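Local coordinates for conserved protein (PDB 1T57) that is of unknown function but binds flavin mononucleotide and magnesium ions, and carries an alpha/beta domain related to the C-terminal domain of pyruvate kinase, at residues V57-S61 against G62-L66; I152-M155 against A156-G160. All coordinates share one frame; numbering follows the deposited sequence.

Interaction 1 of 2, residues V57-S61 against G62-L66; sequences VASVS and GETAL. With FMN (flavin mononucleotide), chain E.
Ser61 OG accepts a hydrogen bond from Glu63 N, an ST turn, 3.2 Å long and close to straight with an angle of 168° at the hydrogen. The same hydroxyl donates to the phosphate of flavin mononucleotide, Ser61 OG lying 2.6 Å from O1P. Its first torsion explains the double use: at chi1 67° the hydroxyl is tucked between the backbone N and the carbonyl carbon, where it faces both the amide at the start of the helix and the phosphate. Replacing Ser61 by an alanine removes OG, which is likely to leave Glu63 N without this acceptor and phosphate O1P with one donor fewer.

Residues 57-66 run from the end of strand 54-58 through a loop into the first turn of helix 63-69, within a beta-alpha-beta unit, and grip the phosphate at the helix N-terminus. Gly62 N, at the N-cap, hydrogen-bonds O1P at 3.3 Å; at a phi of 110° any side chain would collide with Ser61 O, so only glycine sits comfortably here. Ser61 N adds a weak bond to O1P. Several donors thus converge on one phosphate oxygen, and the helix end probably lends some further stabilisation to its charge.

Val60 N binds the ester oxygen O5' at 3.0 Å, while Val60 CG2 packs on the ribityl chain, 3.5 Å from C5'. Thr64 OG1 makes a weak bond to O4'. Ser59 OG appears to join Ala65 N to O1P, but its modelled position is doubtful. Ser59 CB meets Ala65 CB at 3.8 Å. Glu63, whose carboxylate leads away from the turn, is a magnesium ligand.

Interaction 2 of 2, residues I152-M155 against A156-G160; sequences IAIM and AADAG
The final turns of helix 144-158 run into a Schellman motif, in which Gly160 leaves the helical conformation with positive phi (79°) and Gly160 N bonds back to Ala157 O at 2.7 Å. Four i to i+4 backbone bonds precede it. The straightest joins Asp158 N to Ile154 O at 3.0 Å, with an angle of 180° at the hydrogen; Ala159 N to Met155 O is more bent although 2.9 Å long.

Ile154 and Asp158, one turn apart, run alongside each other in the same direction. The branch methyl Ile154 CG2, anti to the backbone N, reaches 4.1 Å from Asp158 OD1, a van der Waals approach. The other carboxylate oxygen, OD2 of the buried Asp158, is hydrogen-bonded to Met189 N and His188 ND1, which probably limits rotation of the carboxylate. Met155, modelled as selenomethionine, bends at chi3 (-108°) and approaches the bound flavin mononucleotide to about 4 Å between nearest atoms.

Through Ile152 and Ala156 the helix packs on Val56 of strand 54-58, Ala157 meets Val164 of a loop, and Ile154 packs on Val118, and Asp158 on Ser112, of a second subunit.

Interactions 1 and 2 both lie largely in the buried interior, their centres about 16 Å apart, and they meet where helix 144-158 packs on strand 54-58: Ile152 CD1 approaches Ala58 N to 3.5 Å, a packing contact. They follow one another along the chain, the first completed before the second begins. Their chemistry follows their place. Interaction 1 joins strand 54-58 to helix 63-69, where amides and hydroxyls gather around a charged phosphate and Ser61 and Glu63 reach towards the surface. Interaction 2 stays within helix 144-158 and its C-terminal turn, is apolar apart from Asp158 and the backbone, and borders another subunit. Residues of both line the flavin mononucleotide pocket.

Interaction 1 of 2, residues V57-S61 against G62-L66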
ATOM      1  N   VAL A  57     -17.694  21.627 -14.446  1.00 33.14           N
ATOM      2  CA  VAL A  57     -17.186  21.189 -15.747  1.00 35.25           C
ATOM      3  C   VAL A  57     -15.697  21.292 -15.931  1.00 30.15           C
ATOM      4  O   VAL A  57     -15.104  22.317 -15.639  1.00 27.78           O
ATOM      5  CB  VAL A  57     -17.794  22.011 -16.897  1.00 32.87           C
ATOM      6  CG1 VAL A  57     -17.459  21.368 -18.224  1.00 33.32           C
ATOM      7  CG2 VAL A  57     -19.269  22.128 -16.723  1.00 44.71           C
ATOM      8  N   ALA A  58     -15.111  20.234 -16.460  1.00 28.19           N
ATOM      9  CA  ALA A  58     -13.685  20.210 -16.728  1.00 28.59           C
ATOM     10  C   ALA A  58     -13.431  20.923 -18.044  1.00 29.78           C
ATOM     11  O   ALA A  58     -13.872  20.472 -19.111  1.00 28.09           O
ATOM     12  CB  ALA A  58     -13.189  18.780 -16.827  1.00 21.95           C
ATOM     13  N   SER A  59     -12.724  22.040 -17.962  1.00 33.16           N
ATOM     14  CA  SER A  59     -12.386  22.815 -19.147  1.00 36.63           C
ATOM     15  C   SER A  59     -10.984  23.357 -18.951  1.00 37.71           C
ATOM     16  O   SER A  59     -10.771  24.346 -18.236  1.00 36.10           O
ATOM     17  CB  SER A  59     -13.359  23.981 -19.352  1.00 37.44           C
ATOM     18  OG  SER A  59     -13.243  24.459 -20.683  1.00 48.76           O
ATOM     19  N   VAL A  60     -10.030  22.687 -19.588  1.00 37.54           N
ATOM     20  CA  VAL A  60      -8.633  23.063 -19.492  1.00 38.74           C
ATOM     21  C   VAL A  60      -8.412  24.450 -20.085  1.00 43.58           C
ATOM     22  O   VAL A  60      -7.884  25.339 -19.416  1.00 39.58           O
ATOM     23  CB  VAL A  60      -7.737  22.034 -20.216  1.00 35.86           C
ATOM     24  CG1 VAL A  60      -6.270  22.447 -20.083  1.00 27.02           C
ATOM     25  CG2 VAL A  60      -7.958  20.635 -19.621  1.00 29.00           C
ATOM     26  N   SER A  61      -8.836  24.622 -21.335  1.00 44.16           N
ATOM     27  CA  SER A  61      -8.709  25.889 -22.041  1.00 44.88           C
ATOM     28  C   SER A  61      -9.828  26.844 -21.656  1.00 46.38           C
ATOM     29  O   SER A  61      -9.634  28.059 -21.623  1.00 48.97           O
ATOM     30  CB  SER A  61      -8.778  25.653 -23.537  1.00 48.16           C
ATOM     31  OG  SER A  61     -10.082  25.215 -23.885  1.00 50.87           O
ATOM     32  N   GLY A  62     -11.002  26.287 -21.372  1.00 51.34           N
ATOM     33  CA  GLY A  62     -12.146  27.104 -21.000  1.00 46.34           C
ATOM     34  C   GLY A  62     -13.202  27.090 -22.096  1.00 47.47           C
ATOM     35  O   GLY A  62     -14.356  27.459 -21.873  1.00 41.34           O
ATOM     36  N   GLU A  63     -12.828  26.642 -23.288  1.00 48.39           N
ATOM     37  CA  GLU A  63     -13.785  26.634 -24.380  1.00 55.59           C
ATOM     38  C   GLU A  63     -15.081  25.974 -23.913  1.00 52.36           C
ATOM     39  O   GLU A  63     -16.105  26.649 -23.810  1.00 50.84           O
ATOM     40  CB  GLU A  63     -13.191  25.932 -25.610  1.00 58.51           C
ATOM     41  CG  GLU A  63     -13.934  26.186 -26.916  1.00 74.32           C
ATOM     42  CD  GLU A  63     -13.004  26.215 -28.135  1.00 84.48           C
ATOM     43  OE1 GLU A  63     -12.163  25.301 -28.291  1.00 92.15           O
ATOM     44  OE2 GLU A  63     -13.114  27.162 -28.947  1.00 90.34           O
ATOM     45  N   THR A  64     -15.016  24.681 -23.582  1.00 49.77           N
ATOM     46  CA  THR A  64     -16.186  23.920 -23.126  1.00 45.03           C
ATOM     47  C   THR A  64     -17.007  24.653 -22.075  1.00 40.86           C
ATOM     48  O   THR A  64     -18.223  24.635 -22.108  1.00 43.39           O
ATOM     49  CB  THR A  64     -15.792  22.586 -22.520  1.00 48.14           C
ATOM     50  OG1 THR A  64     -14.655  22.063 -23.214  1.00 49.95           O
ATOM     51  CG2 THR A  64     -16.953  21.620 -22.632  1.00 42.52           C
ATOM     52  N   ALA A  65     -16.324  25.286 -21.130  1.00 44.50           N
ATOM     53  CA  ALA A  65     -16.993  26.054 -20.092  1.00 40.70           C
ATOM     54  C   ALA A  65     -17.823  27.144 -20.773  1.00 50.00           C
ATOM     55  O   ALA A  65     -19.016  27.300 -20.471  1.00 46.84           O
ATOM     56  CB  ALA A  65     -15.958  26.683 -19.167  1.00 32.76           C
ATOM     57  N   LEU A  66     -17.191  27.880 -21.698  1.00 49.23           N
ATOM     58  CA  LEU A  66     -17.855  28.962 -22.433  1.00 51.83           C
ATOM     59  C   LEU A  66     -19.167  28.517 -23.042  1.00 52.15           C
ATOM     60  O   LEU A  66     -20.220  29.079 -22.742  1.00 52.29           O
ATOM     61  CB  LEU A  66     -16.960  29.496 -23.543  1.00 59.91           C
ATOM     62  CG  LEU A  66     -15.793  30.382 -23.114  1.00 64.63           C
ATOM     63  CD1 LEU A  66     -14.935  30.700 -24.331  1.00 67.50           C
ATOM     64  CD2 LEU A  66     -16.327  31.644 -22.454  1.00 66.56           C
TER
HETATM   65  N1  FMN E 200      -9.313  14.244 -19.937  1.00 29.18           N
HETATM   66  C2  FMN E 200      -9.060  12.885 -20.077  1.00 30.42           C
HETATM   67  O2  FMN E 200      -9.294  12.319 -21.128  1.00 32.93           O
HETATM   68  N3  FMN E 200      -8.695  12.079 -19.033  1.00 29.29           N
HETATM   69  C4  FMN E 200      -8.370  12.635 -17.823  1.00 35.81           C
HETATM   70  O4  FMN E 200      -8.158  11.889 -16.858  1.00 35.28           O
HETATM   71  C4A FMN E 200      -8.643  13.993 -17.642  1.00 38.36           C
HETATM   72  N5  FMN E 200      -8.384  14.584 -16.426  1.00 30.65           N
HETATM   73  C5A FMN E 200      -8.915  15.829 -16.181  1.00 37.12           C
HETATM   74  C6  FMN E 200      -8.659  16.398 -14.945  1.00 39.49           C
HETATM   75  C7  FMN E 200      -9.044  17.681 -14.671  1.00 39.68           C
HETATM   76  C7M FMN E 200      -8.656  18.223 -13.334  1.00 41.69           C
HETATM   77  C8  FMN E 200      -9.243  18.548 -15.739  1.00 40.92           C
HETATM   78  C8M FMN E 200      -9.544  20.017 -15.499  1.00 39.76           C
HETATM   79  C9  FMN E 200      -9.470  18.001 -17.001  1.00 34.52           C
HETATM   80  C9A FMN E 200      -9.408  16.622 -17.222  1.00 39.79           C
HETATM   81  N10 FMN E 200      -9.403  16.110 -18.528  1.00 39.75           N
HETATM   82  C10 FMN E 200      -9.182  14.765 -18.688  1.00 36.60           C
HETATM   83  C1' FMN E 200      -9.882  16.907 -19.721  1.00 42.77           C
HETATM   84  C2' FMN E 200     -11.379  17.035 -19.661  1.00 45.52           C
HETATM   85  O2' FMN E 200     -11.935  15.723 -19.512  1.00 40.98           O
HETATM   86  C3' FMN E 200     -11.926  17.628 -20.940  1.00 47.55           C
HETATM   87  O3' FMN E 200     -11.516  16.883 -22.047  1.00 44.36           O
HETATM   88  C4' FMN E 200     -11.903  19.148 -21.176  1.00 52.73           C
HETATM   89  O4' FMN E 200     -12.717  19.317 -22.313  1.00 58.81           O
HETATM   90  C5' FMN E 200     -10.706  19.945 -21.647  1.00 54.35           C
HETATM   91  O5' FMN E 200     -11.287  21.198 -21.930  1.00 54.72           O
HETATM   92  P   FMN E 200     -11.186  22.086 -23.268  1.00 51.20           P
HETATM   93  O1P FMN E 200     -11.677  23.445 -22.904  1.00 53.46           O
HETATM   94  O2P FMN E 200     -12.026  21.524 -24.432  1.00 49.82           O
HETATM   95  O3P FMN E 200      -9.699  22.132 -23.643  1.00 54.41           O

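Interaction 2 of 2, residues I152-M155 against A156-G160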
ATOM      1  N   ILE A 152     -13.698  16.002 -10.644  1.00 19.68           N
ATOM      2  CA  ILE A 152     -13.934  17.429 -10.541  1.00 22.26           C
ATOM      3  C   ILE A 152     -15.052  17.667  -9.508  1.00 26.06           C
ATOM      4  O   ILE A 152     -15.121  18.731  -8.888  1.00 30.24           O
ATOM      5  CB  ILE A 152     -14.276  18.079 -11.949  1.00 11.09           C
ATOM      6  CG1 ILE A 152     -15.384  17.318 -12.677  1.00 14.03           C
ATOM      7  CG2 ILE A 152     -13.075  18.021 -12.881  1.00 13.05           C
ATOM      8  CD1 ILE A 152     -15.971  18.073 -13.866  1.00 24.29           C
ATOM      9  N   ALA A 153     -15.906  16.674  -9.286  1.00 23.79           N
ATOM     10  CA  ALA A 153     -16.979  16.872  -8.309  1.00 25.88           C
ATOM     11  C   ALA A 153     -16.357  17.039  -6.926  1.00 22.83           C
ATOM     12  O   ALA A 153     -16.723  17.936  -6.187  1.00 25.68           O
ATOM     13  CB  ALA A 153     -18.006  15.680  -8.334  1.00 18.85           C
ATOM     14  N   ILE A 154     -15.389  16.182  -6.615  1.00 22.78           N
ATOM     15  CA  ILE A 154     -14.660  16.221  -5.355  1.00 22.47           C
ATOM     16  C   ILE A 154     -13.888  17.545  -5.213  1.00 18.21           C
ATOM     17  O   ILE A 154     -13.984  18.234  -4.212  1.00 24.18           O
ATOM     18  CB  ILE A 154     -13.673  15.014  -5.269  1.00 20.33           C
ATOM     19  CG1 ILE A 154     -14.440  13.710  -5.076  1.00 25.33           C
ATOM     20  CG2 ILE A 154     -12.727  15.206  -4.156  1.00 21.35           C
ATOM     21  CD1 ILE A 154     -13.645  12.458  -5.403  1.00 17.83           C
HETATM   22  N   MSE A 155     -13.122  17.897  -6.220  1.00 20.67           N
HETATM   23  CA  MSE A 155     -12.370  19.143  -6.160  1.00 25.28           C
HETATM   24  C   MSE A 155     -13.268  20.367  -5.888  1.00 23.42           C
HETATM   25  O   MSE A 155     -12.966  21.203  -5.047  1.00 28.67           O
HETATM   26  CB  MSE A 155     -11.624  19.341  -7.474  1.00 24.15           C
HETATM   27  CG  MSE A 155     -10.791  18.135  -7.888  1.00 26.64           C
HETATM   28 SE   MSE A 155      -9.914  18.371  -9.637  1.00 33.12          SE
HETATM   29  CE  MSE A 155     -10.910  17.192 -10.715  1.00 25.72           C
ATOM     30  N   ALA A 156     -14.368  20.466  -6.618  1.00 26.13           N
ATOM     31  CA  ALA A 156     -15.271  21.602  -6.473  1.00 33.07           C
ATOM     32  C   ALA A 156     -15.881  21.662  -5.086  1.00 38.61           C
ATOM     33  O   ALA A 156     -16.070  22.747  -4.545  1.00 40.39           O
ATOM     34  CB  ALA A 156     -16.366  21.548  -7.539  1.00 35.60           C
ATOM     35  N   ALA A 157     -16.197  20.500  -4.517  1.00 31.29           N
ATOM     36  CA  ALA A 157     -16.760  20.444  -3.177  1.00 31.09           C
ATOM     37  C   ALA A 157     -15.756  20.972  -2.171  1.00 36.31           C
ATOM     38  O   ALA A 157     -16.065  21.862  -1.375  1.00 38.86           O
ATOM     39  CB  ALA A 157     -17.103  19.057  -2.818  1.00 31.76           C
ATOM     40  N   ASP A 158     -14.553  20.411  -2.202  1.00 39.15           N
ATOM     41  CA  ASP A 158     -13.498  20.827  -1.286  1.00 37.78           C
ATOM     42  C   ASP A 158     -13.180  22.322  -1.446  1.00 36.66           C
ATOM     43  O   ASP A 158     -12.808  22.988  -0.491  1.00 34.98           O
ATOM     44  CB  ASP A 158     -12.233  19.971  -1.500  1.00 38.50           C
ATOM     45  CG  ASP A 158     -12.401  18.518  -1.013  1.00 42.60           C
ATOM     46  OD1 ASP A 158     -11.454  17.723  -1.194  1.00 44.06           O
ATOM     47  OD2 ASP A 158     -13.474  18.162  -0.465  1.00 39.37           O
ATOM     48  N   ALA A 159     -13.337  22.865  -2.641  1.00 38.55           N
ATOM     49  CA  ALA A 159     -13.051  24.282  -2.805  1.00 41.39           C
ATOM     50  C   ALA A 159     -14.210  25.095  -2.244  1.00 42.78           C
ATOM     51  O   ALA A 159     -14.116  26.310  -2.064  1.00 42.71           O
ATOM     52  CB  ALA A 159     -12.849  24.606  -4.253  1.00 42.05           C
ATOM     53  N   GLY A 160     -15.305  24.410  -1.954  1.00 41.61           N
ATOM     54  CA  GLY A 160     -16.460  25.106  -1.437  1.00 39.94           C
ATOM     55  C   GLY A 160     -17.167  25.758  -2.603  1.00 38.53           C
ATOM     56  O   GLY A 160     -17.989  26.657  -2.431  1.00 41.72           O
TER